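Local coordinates for alpha-1,2-mannosidase (Bacteroides thetaiotaomicron, PDB 2WW2), which probably hydrolyses alpha-mannosidic linkages with inversion at the anomeric carbon, as a calcium-dependent member of glycoside hydrolase family 92, at residues A[352-357]-A[397-402]; A[364-369]-A[408-413]; A[381-386]-A[451-456]; A[403-408]-A[456-461]. All blocks are in the same frame, centred on the assembly; numbering follows the deposited sequence. Where two conformers were deposited one is given.

Contact 1. Residues A[352-357]-A[397-402]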
# COMPACT_ATOMS: atom_id res chain seq x y z
N ARG A 352 46.48 3.83 5.76
CA ARG A 352 46.72 4.87 4.75
C ARG A 352 45.50 5.78 4.56
O ARG A 352 45.65 7.00 4.33
CB ARG A 352 47.12 4.23 3.41
CG ARG A 352 48.38 3.36 3.50
CD ARG A 352 48.83 2.86 2.12
NE ARG A 352 47.90 1.90 1.55
CZ ARG A 352 48.12 0.58 1.52
NH1 ARG A 352 49.23 0.08 2.04
NH2 ARG A 352 47.22 -0.23 0.97
N VAL A 353 44.30 5.21 4.66
CA VAL A 353 43.06 5.99 4.51
C VAL A 353 42.96 7.03 5.61
O VAL A 353 42.59 8.20 5.35
CB VAL A 353 41.81 5.09 4.56
CG1 VAL A 353 40.54 5.94 4.76
CG2 VAL A 353 41.70 4.26 3.27
N THR A 354 43.30 6.64 6.83
CA THR A 354 43.20 7.60 7.94
C THR A 354 44.21 8.73 7.75
O THR A 354 43.85 9.91 7.92
CB THR A 354 43.35 6.95 9.34
OG1 THR A 354 44.55 6.17 9.37
CG2 THR A 354 42.14 6.02 9.63
N GLN A 355 45.44 8.39 7.37
CA GLN A 355 46.42 9.44 7.02
C GLN A 355 45.90 10.38 5.92
O GLN A 355 46.14 11.59 5.96
CB GLN A 355 47.73 8.84 6.50
CG GLN A 355 48.74 8.36 7.52
CD GLN A 355 49.84 7.56 6.83
OE1 GLN A 355 49.83 6.31 6.82
NE2 GLN A 355 50.77 8.28 6.20
N SER A 356 45.23 9.82 4.92
CA SER A 356 44.76 10.63 3.79
C SER A 356 43.66 11.62 4.18
O SER A 356 43.54 12.69 3.58
CB SER A 356 44.31 9.77 2.61
OG SER A 356 43.09 9.10 2.88
N ILE A 357 42.87 11.26 5.18
CA ILE A 357 41.83 12.16 5.69
C ILE A 357 42.50 13.40 6.30
O ILE A 357 42.09 14.53 6.06
CB ILE A 357 40.95 11.44 6.75
CG1 ILE A 357 40.00 10.46 6.05
CG2 ILE A 357 40.15 12.45 7.59
CD1 ILE A 357 39.30 9.50 7.03
N GLN A 397 46.75 3.54 14.40
CA GLN A 397 47.09 4.85 14.91
C GLN A 397 48.25 5.44 14.14
O GLN A 397 49.36 5.55 14.64
CB GLN A 397 47.41 4.76 16.42
CG GLN A 397 46.21 4.23 17.22
CD GLN A 397 46.47 4.13 18.71
OE1 GLN A 397 47.59 4.33 19.18
NE2 GLN A 397 45.41 3.83 19.48
N THR A 398 47.99 5.83 12.90
CA THR A 398 49.02 6.37 12.02
C THR A 398 49.00 7.90 12.00
O THR A 398 49.96 8.52 11.60
CB THR A 398 48.87 5.86 10.59
OG1 THR A 398 47.55 6.16 10.10
CG2 THR A 398 49.06 4.34 10.56
N VAL A 399 47.88 8.49 12.37
CA VAL A 399 47.78 9.94 12.43
C VAL A 399 48.29 10.46 13.78
O VAL A 399 48.34 9.72 14.77
CB VAL A 399 46.34 10.42 12.20
CG1 VAL A 399 45.83 9.94 10.82
CG2 VAL A 399 45.41 9.88 13.31
N ASP A 400 48.67 11.73 13.81
CA ASP A 400 49.03 12.38 15.05
C ASP A 400 47.76 12.69 15.86
O ASP A 400 46.83 13.32 15.35
CB ASP A 400 49.77 13.67 14.75
CG ASP A 400 50.07 14.46 15.99
OD1 ASP A 400 51.04 14.09 16.70
OD2 ASP A 400 49.35 15.42 16.29
N ALA A 401 47.74 12.26 17.12
CA ALA A 401 46.56 12.40 17.96
C ALA A 401 46.06 13.84 18.06
O ALA A 401 44.87 14.09 17.93
CB ALA A 401 46.86 11.85 19.38
N GLU A 402 46.98 14.77 18.32
CA GLU A 402 46.58 16.16 18.52
C GLU A 402 46.06 16.80 17.25
O GLU A 402 45.10 17.58 17.29
CB GLU A 402 47.75 16.99 19.06
CG GLU A 402 48.23 16.54 20.42
CD GLU A 402 47.55 17.27 21.54
OE1 GLU A 402 46.49 17.88 21.28
OE2 GLU A 402 48.10 17.26 22.67
O HOH W 1 45.46 6.52 12.06
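Gln355 and Val399 mark the closest backbone approach, with their CA atoms 5.6 Å apart. Residues 352-357 lie in the middle of helix 347-364; opposite them, 397-400 run as a loop into helix 401-413, with Asp400 as N-cap, its OD2 accepting from the N of Lys403. The contact is small, burying 180 Å² over both sides.

Val399 lays a methyl against the helix backbone. Its CG1, anti to the carbonyl carbon (chi1 -60°), is 3.5 Å from Thr354 O and 3.8 Å from Gln355 N. Beside it the two threonines meet at about a right angle, Thr354 OG1 lying 3.1 Å from Thr398 OG1. Each hydroxyl is hydrogen-bonded to the helix backbone just upstream, Thr354 OG1 to Ser350 O and Thr398 OG1 to Glu351 O. A water completes the link: it donates to Thr354 OG1 at 2.9 Å and accepts from Thr398 N at 2.8 Å.

On the other flank the Gln355 chain crosses the Thr398 side chain, and its CG comes within 3.6 Å of Thr398 OG1 and 4.0 Å of Thr398 CB. An alanine here would remove CG and would probably open a gap over Thr398, leaving its CB and hydroxyl without that aliphatic cover.

Leu388 and Trp392 of helix 383-393 pack against Thr354 and Val399, respectively. The loop entering helix 401-413 thus packs on helix 347-364, both helices belonging to the catalytic domain, which in this family is an (alpha/alpha)6 barrel.

Contact 2. Residues A[364-369]-A[408-413]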
# COMPACT_ATOMS: atom_id res chain seq x y z
N SER A 364 43.03 21.39 2.56
CA SER A 364 41.78 22.11 2.25
C SER A 364 41.13 22.84 3.42
O SER A 364 40.24 23.67 3.21
CB SER A 364 40.74 21.14 1.67
OG SER A 364 40.18 20.36 2.70
N GLY A 365 41.51 22.51 4.64
CA GLY A 365 40.87 23.12 5.82
C GLY A 365 39.76 22.28 6.43
O GLY A 365 39.36 22.52 7.58
N PHE A 366 39.27 21.29 5.67
CA PHE A 366 38.22 20.41 6.18
C PHE A 366 38.54 18.96 5.86
O PHE A 366 39.14 18.66 4.82
CB PHE A 366 36.86 20.75 5.54
CG PHE A 366 36.23 22.04 6.05
CD1 PHE A 366 35.41 22.02 7.17
CD2 PHE A 366 36.42 23.23 5.38
CE1 PHE A 366 34.80 23.19 7.64
CE2 PHE A 366 35.82 24.41 5.84
CZ PHE A 366 35.01 24.38 6.98
N MET A 367 38.10 18.04 6.72
CA MET A 367 38.12 16.64 6.35
C MET A 367 37.03 16.38 5.32
O MET A 367 35.98 17.02 5.34
CB MET A 367 37.90 15.74 7.56
CG MET A 367 38.98 15.88 8.63
SD MET A 367 38.78 14.65 9.94
CE MET A 367 37.42 15.37 10.87
N PRO A 368 37.27 15.43 4.40
CA PRO A 368 36.22 15.16 3.43
C PRO A 368 35.07 14.35 4.04
O PRO A 368 35.26 13.68 5.06
CB PRO A 368 36.93 14.31 2.37
CG PRO A 368 38.06 13.64 3.11
CD PRO A 368 38.45 14.58 4.23
N GLU A 369 33.88 14.44 3.42
CA GLU A 369 32.74 13.62 3.80
C GLU A 369 32.32 12.84 2.55
O GLU A 369 32.36 11.61 2.57
CB GLU A 369 31.60 14.46 4.39
CG GLU A 369 31.95 15.23 5.68
CD GLU A 369 32.28 14.34 6.88
OE1 GLU A 369 32.07 13.12 6.79
OE2 GLU A 369 32.78 14.86 7.92
N MET A 408 38.97 17.06 13.97
CA MET A 408 37.65 16.57 14.36
C MET A 408 36.81 17.70 14.94
O MET A 408 35.66 17.89 14.57
CB MET A 408 37.77 15.48 15.43
CG MET A 408 38.28 14.15 14.92
SD MET A 408 38.59 13.09 16.35
CE MET A 408 39.59 11.83 15.54
N ILE A 409 37.40 18.43 15.89
CA ILE A 409 36.70 19.53 16.50
C ILE A 409 36.33 20.59 15.46
O ILE A 409 35.21 21.14 15.49
CB ILE A 409 37.54 20.18 17.64
CG1 ILE A 409 37.68 19.20 18.81
CG2 ILE A 409 36.88 21.47 18.12
CD1 ILE A 409 38.66 19.65 19.86
N HIS A 410 37.25 20.90 14.55
CA HIS A 410 36.99 21.93 13.53
C HIS A 410 35.83 21.51 12.62
O HIS A 410 34.98 22.31 12.23
CB HIS A 410 38.24 22.22 12.70
CG HIS A 410 38.00 23.09 11.51
ND1 HIS A 410 37.89 24.46 11.59
CD2 HIS A 410 37.83 22.78 10.21
CE1 HIS A 410 37.66 24.96 10.39
NE2 HIS A 410 37.62 23.95 9.53
N GLN A 411 35.78 20.22 12.30
CA GLN A 411 34.72 19.68 11.47
C GLN A 411 33.33 19.91 12.10
O GLN A 411 32.32 20.00 11.40
CB GLN A 411 34.96 18.17 11.24
CG GLN A 411 34.17 17.56 10.07
CD GLN A 411 34.77 17.88 8.72
OE1 GLN A 411 35.71 18.68 8.60
NE2 GLN A 411 34.25 17.24 7.67
N THR A 412 33.28 20.04 13.42
CA THR A 412 32.01 20.23 14.12
C THR A 412 31.77 21.69 14.47
O THR A 412 30.70 22.04 14.96
CB THR A 412 31.98 19.46 15.45
OG1 THR A 412 32.87 20.09 16.38
CG2 THR A 412 32.38 17.99 15.26
N GLN A 413 32.76 22.55 14.25
CA GLN A 413 32.67 23.95 14.68
C GLN A 413 32.83 24.93 13.52
O GLN A 413 33.05 26.13 13.73
CB GLN A 413 33.73 24.24 15.74
CG GLN A 413 33.51 23.43 17.01
CD GLN A 413 32.27 23.87 17.77
OE1 GLN A 413 31.32 23.11 17.95
NE2 GLN A 413 32.27 25.11 18.20
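Gln411 reaches across from helix 401-413 and takes hold of Met367 by both polar atoms of its backbone. Two hydrogen bonds do this, and a third goes to the Glu369 carboxylate. Gln411 OE1 accepts from Met367 N at 3.1 Å, a rather bent bond with an N-H...O angle of 137°. Gln411 NE2 donates to Met367 O at 2.9 Å and to Glu369 OE2 at 2.8 Å. The amide comes within range because the chain folds at chi2 (78°), turning CD out of line with the bonds before it. NE2 stands above the plane of the Met367 carbonyl and meets the Glu369 carboxylate on its anti side; the same OE2 also bonds Ser384 OG.

The aromatic part lies beside this. Phe366 and His410 meet obliquely, ring centroids 4.7 Å apart and planes at 44°, with His410 NE2 3.5 Å above one face of Phe366, toward the rim. Gln411 OE1 lies at the edge of the Phe366 ring, in its plane, 3.6 Å from CD1. His410 NE2 is also near the carbonyl of Gly365, the residue that leaves helix 347-364 with positive phi, but the angle is too poor for a hydrogen bond.

Met367 supplies apolar contact: its CE touches Met408 CA and Gln411 CB, each at 3.7 Å. Ile357 and Leu388 also lie against Met367.

The chemistry fixes the sense of the Gln411 amide: turned over, it would set its oxygen against Met367 O and the Glu369 carboxylate, and its NH2 against Met367 N. With oxygen and nitrogen both used, the buried amide is held in its rotation and ties the loop's backbone to the helix.

Contact 3. Residues A[381-386]-A[451-456]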
# COMPACT_ATOMS: atom_id res chain seq x y z
N GLY A 381 26.36 14.64 7.66
CA GLY A 381 27.06 14.00 8.78
C GLY A 381 28.53 14.39 8.90
O GLY A 381 29.07 15.11 8.05
N ASN A 382 29.18 13.89 9.96
CA ASN A 382 30.60 14.10 10.17
C ASN A 382 31.25 12.73 10.34
O ASN A 382 32.01 12.48 11.29
CB ASN A 382 30.83 14.94 11.45
CG ASN A 382 30.39 16.39 11.28
OD1 ASN A 382 30.34 16.95 10.16
ND2 ASN A 382 30.05 17.01 12.38
N ASN A 383 30.93 11.81 9.43
CA ASN A 383 31.41 10.46 9.61
C ASN A 383 32.89 10.24 9.26
O ASN A 383 33.45 9.17 9.54
CB ASN A 383 30.47 9.48 8.91
CG ASN A 383 29.07 9.56 9.48
OD1 ASN A 383 28.10 9.91 8.77
ND2 ASN A 383 28.95 9.31 10.77
N SER A 384 33.53 11.26 8.69
CA SER A 384 34.98 11.28 8.64
C SER A 384 35.55 10.95 10.04
O SER A 384 36.56 10.24 10.18
CB SER A 384 35.47 12.67 8.22
OG SER A 384 34.91 13.68 9.07
N VAL A 385 34.90 11.50 11.06
CA VAL A 385 35.34 11.29 12.44
C VAL A 385 35.27 9.81 12.81
O VAL A 385 36.16 9.25 13.46
CB VAL A 385 34.47 12.13 13.39
CG1 VAL A 385 34.79 11.79 14.83
CG2 VAL A 385 34.69 13.64 13.09
N SER A 386 34.21 9.16 12.37
CA SER A 386 34.03 7.75 12.68
C SER A 386 35.18 6.89 12.13
O SER A 386 35.70 6.02 12.82
CB SER A 386 32.69 7.25 12.14
OG SER A 386 32.59 5.83 12.31
N TYR A 451 25.04 13.94 13.96
CA TYR A 451 25.97 14.75 14.75
C TYR A 451 26.14 14.24 16.19
O TYR A 451 27.24 14.31 16.75
CB TYR A 451 25.53 16.21 14.81
CG TYR A 451 25.43 16.93 13.47
CD1 TYR A 451 26.00 16.40 12.31
CD2 TYR A 451 24.77 18.14 13.39
CE1 TYR A 451 25.89 17.08 11.10
CE2 TYR A 451 24.67 18.84 12.19
CZ TYR A 451 25.23 18.29 11.05
OH TYR A 451 25.12 18.97 9.86
N ALA A 452 25.05 13.79 16.81
CA ALA A 452 25.14 13.25 18.18
C ALA A 452 26.10 12.05 18.21
O ALA A 452 26.88 11.86 19.14
CB ALA A 452 23.76 12.86 18.69
N TYR A 453 26.05 11.24 17.15
CA TYR A 453 26.97 10.11 17.00
C TYR A 453 28.43 10.56 16.80
O TYR A 453 29.37 10.02 17.44
CB TYR A 453 26.53 9.23 15.82
CG TYR A 453 27.60 8.21 15.41
CD1 TYR A 453 27.96 7.18 16.26
CD2 TYR A 453 28.24 8.31 14.17
CE1 TYR A 453 28.93 6.25 15.89
CE2 TYR A 453 29.21 7.40 13.80
CZ TYR A 453 29.55 6.37 14.65
OH TYR A 453 30.52 5.48 14.29
N ALA A 454 28.64 11.53 15.92
CA ALA A 454 30.00 12.01 15.67
C ALA A 454 30.55 12.64 16.95
O ALA A 454 31.73 12.51 17.26
CB ALA A 454 30.02 13.04 14.52
N ASP A 455 29.70 13.33 17.69
CA ASP A 455 30.16 13.94 18.92
C ASP A 455 30.53 12.87 19.96
O ASP A 455 31.50 13.02 20.70
CB ASP A 455 29.10 14.91 19.47
CG ASP A 455 28.97 16.15 18.61
OD1 ASP A 455 29.97 16.51 17.94
OD2 ASP A 455 27.88 16.78 18.62
N TRP A 456 29.75 11.79 20.02
CA TRP A 456 30.13 10.65 20.86
C TRP A 456 31.51 10.12 20.42
O TRP A 456 32.39 9.86 21.26
CB TRP A 456 29.04 9.56 20.83
CG TRP A 456 29.45 8.30 21.51
CD1 TRP A 456 29.29 7.97 22.83
CD2 TRP A 456 30.11 7.19 20.90
NE1 TRP A 456 29.81 6.72 23.08
CE2 TRP A 456 30.32 6.21 21.91
CE3 TRP A 456 30.53 6.91 19.60
CZ2 TRP A 456 30.94 4.99 21.66
CZ3 TRP A 456 31.14 5.69 19.34
CH2 TRP A 456 31.35 4.75 20.37
O HOH W 2 25.55 17.51 7.54
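Asn382 and Ala454 meet where the start of helix 383-393 packs on helix 444-465, two helices of the catalytic domain, which in this family is an (alpha/alpha)6 barrel. Their CA atoms are 5.9 Å apart and the CB atoms touch at 3.7 Å, so the small alanine lets the turn before the helix come close. Val385 CG1 adds a looser contact, 4.0 Å from Ala454 O.

The two tyrosines flank this point. Tyr451 turns the edge of its ring to Gly381, whose CA lies near the ring plane, 4.0 Å from Tyr451 CE1. Beyond the ring a water accepts from Gly381 N at 3.0 Å and donates to Tyr451 OH at 2.8 Å; that hydroxyl is also hydrogen-bonded to Asp425 O. Tyr453, with CG anti to the backbone N (chi1 168°), has its OH 2.9 Å from Ser386 OG, and the OH bonds Pro647 O as well. The tip of the Asn383 side chain lies at the edge of the Tyr453 ring, and Phe335 and Phe527 meet the same ring from outside the two segments.

All the touching residues are buried, and the contact mixes carbon packing with polar atoms around the tyrosines. Each tyrosine hydroxyl has a backbone carbonyl as partner, so both phenols join the helix pair to further parts of the chain, one through Asp425 and the other through Pro647.

Contact 4. Residues A[403-408]-A[456-461]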
# COMPACT_ATOMS: atom_id res chain seq x y z
N LYS A 403 46.71 16.50 16.13
CA LYS A 403 46.28 17.02 14.83
C LYS A 403 44.91 16.43 14.48
O LYS A 403 44.02 17.14 13.99
CB LYS A 403 47.31 16.69 13.75
CG LYS A 403 46.82 16.91 12.31
CD LYS A 403 46.58 18.40 11.99
CE LYS A 403 47.84 19.10 11.53
NZ LYS A 403 47.71 20.58 11.66
N ALA A 404 44.74 15.13 14.72
CA ALA A 404 43.45 14.50 14.43
C ALA A 404 42.34 15.11 15.29
O ALA A 404 41.26 15.42 14.79
CB ALA A 404 43.51 12.97 14.63
N LEU A 405 42.61 15.32 16.58
CA LEU A 405 41.60 15.92 17.44
C LEU A 405 41.21 17.32 16.95
O LEU A 405 40.03 17.71 17.01
CB LEU A 405 42.10 16.00 18.89
CG LEU A 405 41.07 16.59 19.87
CD1 LEU A 405 39.72 15.85 19.81
CD2 LEU A 405 41.61 16.60 21.29
N GLU A 406 42.21 18.10 16.52
CA GLU A 406 41.98 19.47 16.06
C GLU A 406 41.07 19.45 14.83
O GLU A 406 40.11 20.22 14.74
CB GLU A 406 43.31 20.13 15.73
CG GLU A 406 43.23 21.42 14.93
CD GLU A 406 44.58 21.81 14.33
OE1 GLU A 406 45.49 22.16 15.11
OE2 GLU A 406 44.74 21.76 13.09
N ALA A 407 41.37 18.54 13.91
CA ALA A 407 40.59 18.37 12.70
C ALA A 407 39.14 17.97 13.01
O ALA A 407 38.20 18.48 12.40
CB ALA A 407 41.25 17.30 11.79
N MET A 408 38.97 17.06 13.97
CA MET A 408 37.65 16.57 14.36
C MET A 408 36.81 17.70 14.94
O MET A 408 35.66 17.89 14.57
CB MET A 408 37.77 15.48 15.43
CG MET A 408 38.28 14.15 14.92
SD MET A 408 38.59 13.09 16.35
CE MET A 408 39.59 11.83 15.54
N TRP A 456 29.75 11.79 20.02
CA TRP A 456 30.13 10.65 20.86
C TRP A 456 31.51 10.12 20.42
O TRP A 456 32.39 9.86 21.26
CB TRP A 456 29.04 9.56 20.83
CG TRP A 456 29.45 8.30 21.51
CD1 TRP A 456 29.29 7.97 22.83
CD2 TRP A 456 30.11 7.19 20.90
NE1 TRP A 456 29.81 6.72 23.08
CE2 TRP A 456 30.32 6.21 21.91
CE3 TRP A 456 30.53 6.91 19.60
CZ2 TRP A 456 30.94 4.99 21.66
CZ3 TRP A 456 31.14 5.69 19.34
CH2 TRP A 456 31.35 4.75 20.37
N CYS A 457 31.75 9.99 19.11
CA CYS A 457 33.08 9.51 18.65
C CYS A 457 34.20 10.44 19.13
O CYS A 457 35.26 9.98 19.56
CB CYS A 457 33.16 9.42 17.12
SG CYS A 457 32.15 8.14 16.42
N ILE A 458 33.98 11.75 19.03
CA ILE A 458 35.01 12.70 19.44
C ILE A 458 35.25 12.63 20.94
O ILE A 458 36.40 12.72 21.40
CB ILE A 458 34.68 14.15 19.01
CG1 ILE A 458 34.74 14.24 17.48
CG2 ILE A 458 35.65 15.17 19.67
CD1 ILE A 458 34.11 15.56 16.92
N ALA A 459 34.18 12.44 21.71
CA ALA A 459 34.33 12.30 23.16
C ALA A 459 35.20 11.06 23.48
O ALA A 459 36.10 11.10 24.33
CB ALA A 459 32.98 12.18 23.84
N ARG A 460 34.89 9.96 22.80
CA ARG A 460 35.64 8.73 23.02
C ARG A 460 37.12 8.95 22.71
O ARG A 460 37.98 8.49 23.46
CB ARG A 460 35.09 7.63 22.10
CG ARG A 460 33.72 7.10 22.54
CD ARG A 460 33.94 5.93 23.49
NE ARG A 460 34.58 4.88 22.72
CZ ARG A 460 35.30 3.87 23.19
NH1 ARG A 460 35.51 3.72 24.51
NH2 ARG A 460 35.80 3.00 22.32
N PHE A 461 37.38 9.61 21.59
CA PHE A 461 38.74 9.89 21.13
C PHE A 461 39.47 10.75 22.14
O PHE A 461 40.58 10.38 22.58
CB PHE A 461 38.74 10.55 19.74
CG PHE A 461 40.11 10.65 19.11
CD1 PHE A 461 40.74 9.53 18.58
CD2 PHE A 461 40.76 11.88 19.02
CE1 PHE A 461 42.00 9.62 18.00
CE2 PHE A 461 42.00 11.99 18.43
CZ PHE A 461 42.64 10.86 17.93
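Met408 reaches from helix 403-408 toward Phe461 on helix 456-461, and each step of its side chain finds a partner. CB lies 3.9 Å from Ile458 CG1. CG passes beside Val385, outside the pair. SD, carried outward by an extended chi2 (172°), comes within 3.6 Å of Phe461 CD2, a Met-aromatic contact that is oblique to the ring. The tip, CE, sits over the centre of one face: a CH-pi contact, 3.6 Å from the Phe461 centroid and 9° off the ring normal.

The far end of that ring touches helix 403-408 itself, CZ lying 4.0 Å from Ala404 CB and CE2 3.9 Å from Leu405 N. Leu405 CD1 meets Ile458 CG2 at 4.1 Å. An alanine in place of Phe461 would probably open a gap between the helices and leave the Met408 methyl without its aromatic surface.

The segments run nearly antiparallel, at 156°, with axes 10.9 Å apart, a spacing taken up by Phe461 and Met408 together with Leu405 and Ile458. Helix 383-393 closes one side, Trp392 meeting Phe461 edge-to-face and Val389 touching Met408, while helix 468-475 brings Tyr474 against Ile458.

From the N terminus, helix 347-364 opens contact 1 and the loop after it opens contact 2; the start of helix 383-393 then opens contact 3. Contact 1 closes at 397-402, just before 403-408 opens contact 4, so these two stand in series. Contact 2 closes at 408-413, contact 3 at 451-456 and contact 4 at 456-461. Every other pair crosses, and none nests. Helix 401-413 thus serves contacts 1, 2 and 4, and helix 444-465 contacts 3 and 4. Met408 belongs to contacts 2 and 4, while Glu369 and Ser384 join contacts 2 and 3. Together the four contacts tie four helices of the catalytic domain into one block.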